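Local coordinates for protein geobacter metallireducens SMUG1 (Geobacter metallireducens, PDB 5H9I) that belongs to the SMUG1 group of the UDG-like superfamily, an alpha/beta protein with a central parallel beta-sheet flanked by helices, at residues Ala16-Ala19 against Gly20-Phe23; Ala78-Thr81 against Glu82-Ile86; Leu172-Arg175 against Arg176-Leu180. All coordinates share one frame; numbering follows the deposited sequence.

Contact 1. Residues Ala16-Ala19 against Gly20-Phe23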
loop_
_atom_site.group_PDB
_atom_site.type_symbol
_atom_site.label_atom_id
_atom_site.label_comp_id
_atom_site.label_asym_id
_atom_site.label_seq_id
_atom_site.Cartn_x
_atom_site.Cartn_y
_atom_site.Cartn_z
ATOM N N ALA A 16 -1.787 -10.170 12.540
ATOM C CA ALA A 16 -2.079 -10.624 13.931
ATOM C C ALA A 16 -2.428 -9.450 14.844
ATOM O O ALA A 16 -3.372 -9.497 15.725
ATOM C CB ALA A 16 -0.936 -11.372 14.517
ATOM N N ASP A 17 -1.644 -8.397 14.759
ATOM C CA ASP A 17 -1.897 -7.219 15.534
ATOM C C ASP A 17 -3.251 -6.642 15.167
ATOM O O ASP A 17 -4.023 -6.208 16.044
ATOM C CB ASP A 17 -0.816 -6.171 15.303
ATOM C CG ASP A 17 0.435 -6.490 15.953
ATOM O OD1 ASP A 17 0.347 -7.270 16.924
ATOM O OD2 ASP A 17 1.518 -5.946 15.657
ATOM N N LEU A 18 -3.591 -6.581 13.868
ATOM C CA LEU A 18 -4.858 -6.083 13.394
ATOM C C LEU A 18 -6.095 -6.898 13.848
ATOM O O LEU A 18 -7.164 -6.317 14.042
ATOM C CB LEU A 18 -4.842 -5.862 11.869
ATOM C CG LEU A 18 -3.757 -4.801 11.457
ATOM C CD1 LEU A 18 -3.672 -4.775 9.941
ATOM C CD2 LEU A 18 -3.980 -3.433 11.968
ATOM N N ALA A 19 -5.890 -8.193 13.957
ATOM C CA ALA A 19 -6.972 -9.112 14.255
ATOM C C ALA A 19 -7.539 -8.929 15.648
ATOM O O ALA A 19 -8.663 -9.377 15.854
ATOM C CB ALA A 19 -6.463 -10.541 14.157
ATOM N N GLY A 20 -6.750 -8.347 16.552
ATOM C CA GLY A 20 -7.148 -8.042 17.902
ATOM C C GLY A 20 -7.927 -6.724 18.007
ATOM O O GLY A 20 -8.604 -6.487 18.986
ATOM N N LEU A 21 -7.893 -5.895 16.966
ATOM C CA LEU A 21 -8.531 -4.567 17.021
ATOM C C LEU A 21 -10.020 -4.578 16.732
ATOM O O LEU A 21 -10.532 -5.416 15.965
ATOM C CB LEU A 21 -7.859 -3.639 15.999
ATOM C CG LEU A 21 -6.391 -3.458 16.149
ATOM C CD1 LEU A 21 -5.897 -2.560 15.028
ATOM C CD2 LEU A 21 -6.023 -2.876 17.497
ATOM N N SER A 22 -10.732 -3.614 17.298
ATOM C CA SER A 22 -12.147 -3.494 17.041
ATOM C C SER A 22 -12.450 -2.168 16.428
ATOM O O SER A 22 -11.832 -1.164 16.782
ATOM C CB SER A 22 -12.983 -3.635 18.351
ATOM O OG SER A 22 -12.789 -4.943 18.862
ATOM N N PHE A 23 -13.429 -2.174 15.525
ATOM C CA PHE A 23 -13.901 -0.979 14.878
ATOM C C PHE A 23 -15.421 -0.972 14.952
ATOM O O PHE A 23 -16.032 -2.013 14.841
ATOM C CB PHE A 23 -13.429 -0.894 13.434
ATOM C CG PHE A 23 -11.933 -1.002 13.299
ATOM C CD1 PHE A 23 -11.157 0.152 13.372
ATOM C CD2 PHE A 23 -11.312 -2.258 13.136
ATOM C CE1 PHE A 23 -9.786 0.074 13.290
ATOM C CE2 PHE A 23 -9.927 -2.320 12.998
ATOM C CZ PHE A 23 -9.185 -1.160 13.125
#

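Contact 2. Residues Ala78-Thr81 against Glu82-Ile86. With IPA (isopropyl alcohol), chain G.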
loop_
_atom_site.group_PDB
_atom_site.type_symbol
_atom_site.label_atom_id
_atom_site.label_comp_id
_atom_site.label_asym_id
_atom_site.label_seq_id
_atom_site.Cartn_x
_atom_site.Cartn_y
_atom_site.Cartn_z
ATOM N N ALA A 78 -4.779 -5.527 -14.148
ATOM C CA ALA A 78 -4.051 -5.711 -15.373
ATOM C C ALA A 78 -2.533 -5.587 -15.192
ATOM O O ALA A 78 -1.756 -6.439 -15.647
ATOM C CB ALA A 78 -4.524 -4.813 -16.451
ATOM N N VAL A 79 -2.146 -4.542 -14.447
ATOM C CA VAL A 79 -0.728 -4.333 -14.301
ATOM C C VAL A 79 -0.135 -5.409 -13.414
ATOM O O VAL A 79 1.041 -5.850 -13.680
ATOM C CB VAL A 79 -0.390 -2.845 -13.966
ATOM C CG1 VAL A 79 -0.658 -2.623 -12.584
ATOM C CG2 VAL A 79 1.111 -2.621 -14.374
ATOM N N VAL A 80 -0.842 -5.943 -12.404
ATOM C CA VAL A 80 -0.275 -6.944 -11.567
ATOM C C VAL A 80 -0.117 -8.247 -12.340
ATOM O O VAL A 80 0.936 -8.888 -12.272
ATOM C CB VAL A 80 -1.110 -7.170 -10.391
ATOM C CG1 VAL A 80 -0.699 -8.383 -9.596
ATOM C CG2 VAL A 80 -1.154 -5.935 -9.480
ATOM N N THR A 81 -1.098 -8.624 -13.187
ATOM C CA THR A 81 -1.003 -9.834 -13.965
ATOM C C THR A 81 -0.004 -9.719 -15.109
ATOM O O THR A 81 0.789 -10.655 -15.329
ATOM C CB THR A 81 -2.397 -10.327 -14.518
ATOM O OG1 THR A 81 -2.860 -9.417 -15.475
ATOM C CG2 THR A 81 -3.323 -10.445 -13.491
ATOM N N GLU A 82 -0.001 -8.601 -15.828
ATOM C CA GLU A 82 0.739 -8.466 -17.090
ATOM C C GLU A 82 2.178 -8.050 -16.795
ATOM O O GLU A 82 3.078 -8.536 -17.488
ATOM C CB GLU A 82 0.083 -7.423 -18.022
ATOM C CG GLU A 82 -1.299 -7.924 -18.497
ATOM C CD GLU A 82 -2.160 -6.859 -19.254
ATOM O OE1 GLU A 82 -1.705 -5.691 -19.465
ATOM O OE2 GLU A 82 -3.350 -7.196 -19.620
ATOM N N TRP A 83 2.408 -7.154 -15.844
ATOM C CA TRP A 83 3.768 -6.621 -15.673
ATOM C C TRP A 83 4.453 -7.403 -14.567
ATOM O O TRP A 83 5.621 -7.802 -14.776
ATOM C CB TRP A 83 3.717 -5.134 -15.357
ATOM C CG TRP A 83 5.116 -4.540 -15.528
ATOM C CD1 TRP A 83 5.883 -4.588 -16.689
ATOM C CD2 TRP A 83 5.831 -3.780 -14.595
ATOM N NE1 TRP A 83 7.075 -3.914 -16.453
ATOM C CE2 TRP A 83 7.085 -3.433 -15.202
ATOM C CE3 TRP A 83 5.626 -3.444 -13.236
ATOM C CZ2 TRP A 83 8.018 -2.669 -14.526
ATOM C CZ3 TRP A 83 6.574 -2.760 -12.579
ATOM C CH2 TRP A 83 7.775 -2.378 -13.262
ATOM N N LEU A 84 3.809 -7.601 -13.443
ATOM C CA LEU A 84 4.447 -8.248 -12.319
ATOM C C LEU A 84 4.407 -9.762 -12.476
ATOM O O LEU A 84 5.148 -10.494 -11.814
ATOM C CB LEU A 84 3.846 -7.800 -10.978
ATOM C CG LEU A 84 3.977 -6.349 -10.618
ATOM C CD1 LEU A 84 3.278 -5.993 -9.311
ATOM C CD2 LEU A 84 5.481 -5.938 -10.597
ATOM N N GLY A 85 3.483 -10.258 -13.276
ATOM C CA GLY A 85 3.321 -11.702 -13.392
ATOM C C GLY A 85 2.762 -12.398 -12.264
ATOM O O GLY A 85 3.068 -13.607 -12.038
ATOM N N ILE A 86 1.875 -11.760 -11.534
ATOM C CA ILE A 86 1.219 -12.336 -10.387
ATOM C C ILE A 86 -0.268 -12.514 -10.650
ATOM O O ILE A 86 -0.906 -11.601 -11.080
ATOM C CB ILE A 86 1.452 -11.435 -9.157
ATOM C CG1 ILE A 86 2.923 -11.518 -8.737
ATOM C CG2 ILE A 86 0.585 -11.885 -7.970
ATOM C CD1 ILE A 86 3.250 -10.556 -7.603
HETATM C C1 IPA G . 1.850 -12.056 -17.367
HETATM C C2 IPA G . 3.152 -12.716 -17.109
HETATM C C3 IPA G . 3.306 -13.896 -18.095
HETATM O O2 IPA G . 4.216 -11.683 -17.048
#

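Contact 3. Residues Leu172-Arg175 against Arg176-Leu180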
loop_
_atom_site.group_PDB
_atom_site.type_symbol
_atom_site.label_atom_id
_atom_site.label_comp_id
_atom_site.label_asym_id
_atom_site.label_seq_id
_atom_site.Cartn_x
_atom_site.Cartn_y
_atom_site.Cartn_z
ATOM N N LEU A 172 4.456 0.249 13.828
ATOM C CA LEU A 172 5.418 -0.789 14.144
ATOM C C LEU A 172 5.840 -1.599 12.850
ATOM O O LEU A 172 7.025 -1.814 12.615
ATOM C CB LEU A 172 4.851 -1.767 15.165
ATOM C CG LEU A 172 5.627 -3.084 15.422
ATOM C CD1 LEU A 172 7.034 -2.760 15.887
ATOM C CD2 LEU A 172 4.841 -3.909 16.417
ATOM N N ALA A 173 4.815 -1.890 12.026
ATOM C CA ALA A 173 5.118 -2.647 10.788
ATOM C C ALA A 173 6.006 -1.778 9.890
ATOM O O ALA A 173 6.871 -2.269 9.192
ATOM C CB ALA A 173 3.840 -3.055 10.081
ATOM N N LEU A 174 5.728 -0.473 9.813
ATOM C CA LEU A 174 6.513 0.388 8.983
ATOM C C LEU A 174 7.993 0.526 9.433
ATOM O O LEU A 174 8.896 0.464 8.672
ATOM C CB LEU A 174 5.863 1.802 8.816
ATOM C CG LEU A 174 6.551 2.802 7.965
ATOM C CD1 LEU A 174 6.853 2.315 6.547
ATOM C CD2 LEU A 174 5.699 4.122 7.983
ATOM N N ARG A 175 8.147 0.716 10.793
ATOM C CA ARG A 175 9.464 0.696 11.311
ATOM C C ARG A 175 10.219 -0.635 11.015
ATOM O O ARG A 175 11.368 -0.562 10.617
ATOM C CB ARG A 175 9.469 0.960 12.827
ATOM C CG ARG A 175 9.211 2.404 13.180
ATOM C CD ARG A 175 9.329 2.641 14.637
ATOM N NE ARG A 175 8.267 2.112 15.445
ATOM C CZ ARG A 175 7.149 2.786 15.733
ATOM N NH1 ARG A 175 6.945 3.999 15.299
ATOM N NH2 ARG A 175 6.238 2.178 16.481
ATOM N N ARG A 176 9.541 -1.779 11.187
ATOM C CA ARG A 176 10.155 -3.020 10.872
ATOM C C ARG A 176 10.547 -3.101 9.369
ATOM O O ARG A 176 11.636 -3.600 9.047
ATOM C CB ARG A 176 9.207 -4.155 11.182
ATOM C CG ARG A 176 9.071 -4.428 12.695
ATOM C CD ARG A 176 7.993 -5.341 12.974
ATOM N NE ARG A 176 8.092 -5.868 14.360
ATOM C CZ ARG A 176 7.115 -6.490 14.973
ATOM N NH1 ARG A 176 5.900 -6.677 14.483
ATOM N NH2 ARG A 176 7.419 -6.925 16.232
ATOM N N THR A 177 9.678 -2.593 8.518
ATOM C CA THR A 177 9.958 -2.592 7.074
ATOM C C THR A 177 11.206 -1.812 6.758
ATOM O O THR A 177 12.073 -2.170 5.932
ATOM C CB THR A 177 8.720 -2.095 6.316
ATOM O OG1 THR A 177 7.610 -2.924 6.600
ATOM C CG2 THR A 177 9.034 -2.025 4.842
ATOM N N VAL A 178 11.313 -0.642 7.409
ATOM C CA VAL A 178 12.466 0.223 7.171
ATOM C C VAL A 178 13.756 -0.392 7.759
ATOM O O VAL A 178 14.826 -0.302 7.143
ATOM C CB VAL A 178 12.176 1.665 7.739
ATOM C CG1 VAL A 178 13.447 2.499 7.845
ATOM C CG2 VAL A 178 11.143 2.304 6.840
ATOM N N VAL A 179 13.671 -1.000 8.926
ATOM C CA VAL A 179 14.873 -1.654 9.458
ATOM C C VAL A 179 15.302 -2.817 8.535
ATOM O O VAL A 179 16.497 -2.998 8.330
ATOM C CB VAL A 179 14.623 -2.178 10.878
ATOM C CG1 VAL A 179 15.765 -3.147 11.353
ATOM C CG2 VAL A 179 14.462 -0.954 11.807
ATOM N N LEU A 180 14.314 -3.547 7.944
ATOM C CA LEU A 180 14.746 -4.640 7.023
ATOM C C LEU A 180 15.304 -4.149 5.694
ATOM O O LEU A 180 16.341 -4.629 5.193
ATOM C CB LEU A 180 13.559 -5.467 6.786
ATOM C CG LEU A 180 13.740 -6.684 5.771
ATOM C CD1 LEU A 180 14.595 -7.727 6.432
ATOM C CD2 LEU A 180 12.437 -7.212 5.297
#

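Contact 1. Residues Ala16-Ala19 against Gly20-Phe23
Leu18 and Leu21 touch through one methyl each, where the chain turns out of helix 7-19. CD2 of Leu18 meets CD1 of Leu21 at 3.7 Å, and the two side chains cross obliquely. The contact is local and spans a single turn. Its polar tie runs from Leu21 N to Leu18 O, at 3.0 Å. The N-H points fairly straight at the oxygen (155°), but it comes from above the carbonyl plane, 61° out of it. The backbone N of Leu21 therefore lies above the plane of the Leu18 carbonyl.

The side chain of Leu21 follows its own N-H back to the helix. CG lies beside the backbone N (chi1 -57°), which brings it close to two helix carbonyl oxygens. It stands 3.6 Å from Asp17 O and as far from Leu18 O. Gly20 fills the turn with backbone alone. Its N lies 3.5 Å from Asp17 O, and its near-helical backbone carries the chain round before Leu21 becomes extended.

Leu18 is buried and also packs on Pro142, Leu143 and Leu166. Leu21 rests on Pro165, near the start of helix 160-181. Further on, Phe23 meets Phe145 edge to face. Residues Leu18 to Leu21 form a type I beta turn, with Ala19 and Gly20 at its two central positions, leading from helix 7-19 toward strand 29-31.

Contact 2. Residues Ala78-Thr81 against Glu82-Ile86
Val80 and Ile86 press together where helix 77-84 gives way to a loop. CG1 of Val80 meets CB of Ile86 at 3.8 Å. This methyl is placed by chi1 of 170°, which sets it opposite the backbone N. Beside this pair the carbonyl of Ile86 fills a shallow hollow on the helix. Ile86 O lies 3.5 Å from Val80 CG1 and 3.6 Å from Thr81 CG2, and the CA-H of Thr81 is also directed at this oxygen.

On another face of the helix, Val79 and Trp83 lie side by side and point the same way. Val79 CG2 fits against Trp83 CB at 3.8 Å, so the base of the tryptophan does the touching. The indole leads away to helix 112-125, and its NE1 bonds to Gly126 O. Glu82 folds back along the exposed side. Its CG covers the Ala78 carbonyl, and the extended chain carries the carboxylate past Ala78 CB.

The backbone is widened here. Val79 O accepts from both Trp83 N and Leu84 N, at 2.9 and 3.3 Å, the second being a pi-type bond. Gly85 then takes positive phi and turns the chain. Ile86 N returns to Val80 O at 3.1 Å, almost straight (174°). That bond spans six residues, as the outer bond of a Schellman motif does. Ile86 goes on to pack against Pro40 and Tyr44 of helix 38-48.

Ala78 O receives Glu82 N and the hydroxyl of Thr81. The chemistry is thus divided: Val79 O, shared by two N-H groups, holds the widened turn, and Ala78 O pairs a regular helix bond with a hydroxyl. The buried valines, Leu84 and Ile86 supply an apolar surface for the surrounding helices and loops.

Contact 3. Residues Leu172-Arg175 against Arg176-Leu180
Leu172 and Arg176 make a one-turn contact within the long helix 160-181, on the side facing helix 7-19. The leucine lies under the guanidinium group. Its CD2 stands 3.5 Å from the plane, offset toward the rim and nearest to NH1. The other methyl, CD1, comes 3.6 Å from NE, so both branches support the flat group. Two shapes make this possible. Leu172 has CG opposite its backbone N (chi1 169°), and Arg176 runs extended from CG to NE, back along the helix. Its CG crosses the Leu172 carbonyl on the way, at 3.3 Å from the oxygen.

The backbone is regular alpha helix. Arg176 N bonds to Leu172 O at 2.9 Å, and Val178 N and Val179 N bond in the same way to Leu174 O and Arg175 O. One carbonyl carries more. Ala173 O takes Thr177 N at 2.9 Å and Thr177 OG1 at 2.8 Å, from opposite faces of its plane. The hydroxyl of this buried threonine is thus satisfied within its own helix, and its rotation is fixed by the bond.

On a further face, Leu174 CD1 and Val178 CG2 are neighbours at 4.3 Å. Leu174 also touches Cys197 and Ala200, and Val178 touches Leu201. The guanidinium of Arg175 leaves the helix and bonds through NH1 to Ala200 O.

Three elements of the fold pack against this stretch. Arg176 and Thr177 lean on Ile10 of helix 7-19. Leu174 and Thr177 reach Leu56 of strand 55-59, in the parallel sheet. Leu174, Arg175 and Val178 face helix 191-201, so the segment lies between two helices and packs on strand 55-59 of the sheet.

Overall arrangement
From the N terminus, contact 1 comes first, at the turn leaving helix 7-19. Contact 2 follows at the end of helix 77-84, and contact 3 lies within helix 160-181. Each joins adjoining residues, so the three follow in series; none encloses or crosses another, and none closes a long loop. Contacts 1 and 3 meet in space: Asp17 OD2 lies 4.0 Å from Leu172 CD2, where helix 7-19 packs on helix 160-181. Contact 2 is on the opposite side of the chain's centre from contact 1, their centres about 30 Å apart. It belongs with helices 38-48 and 112-125, while contact 3 reaches the parallel sheet.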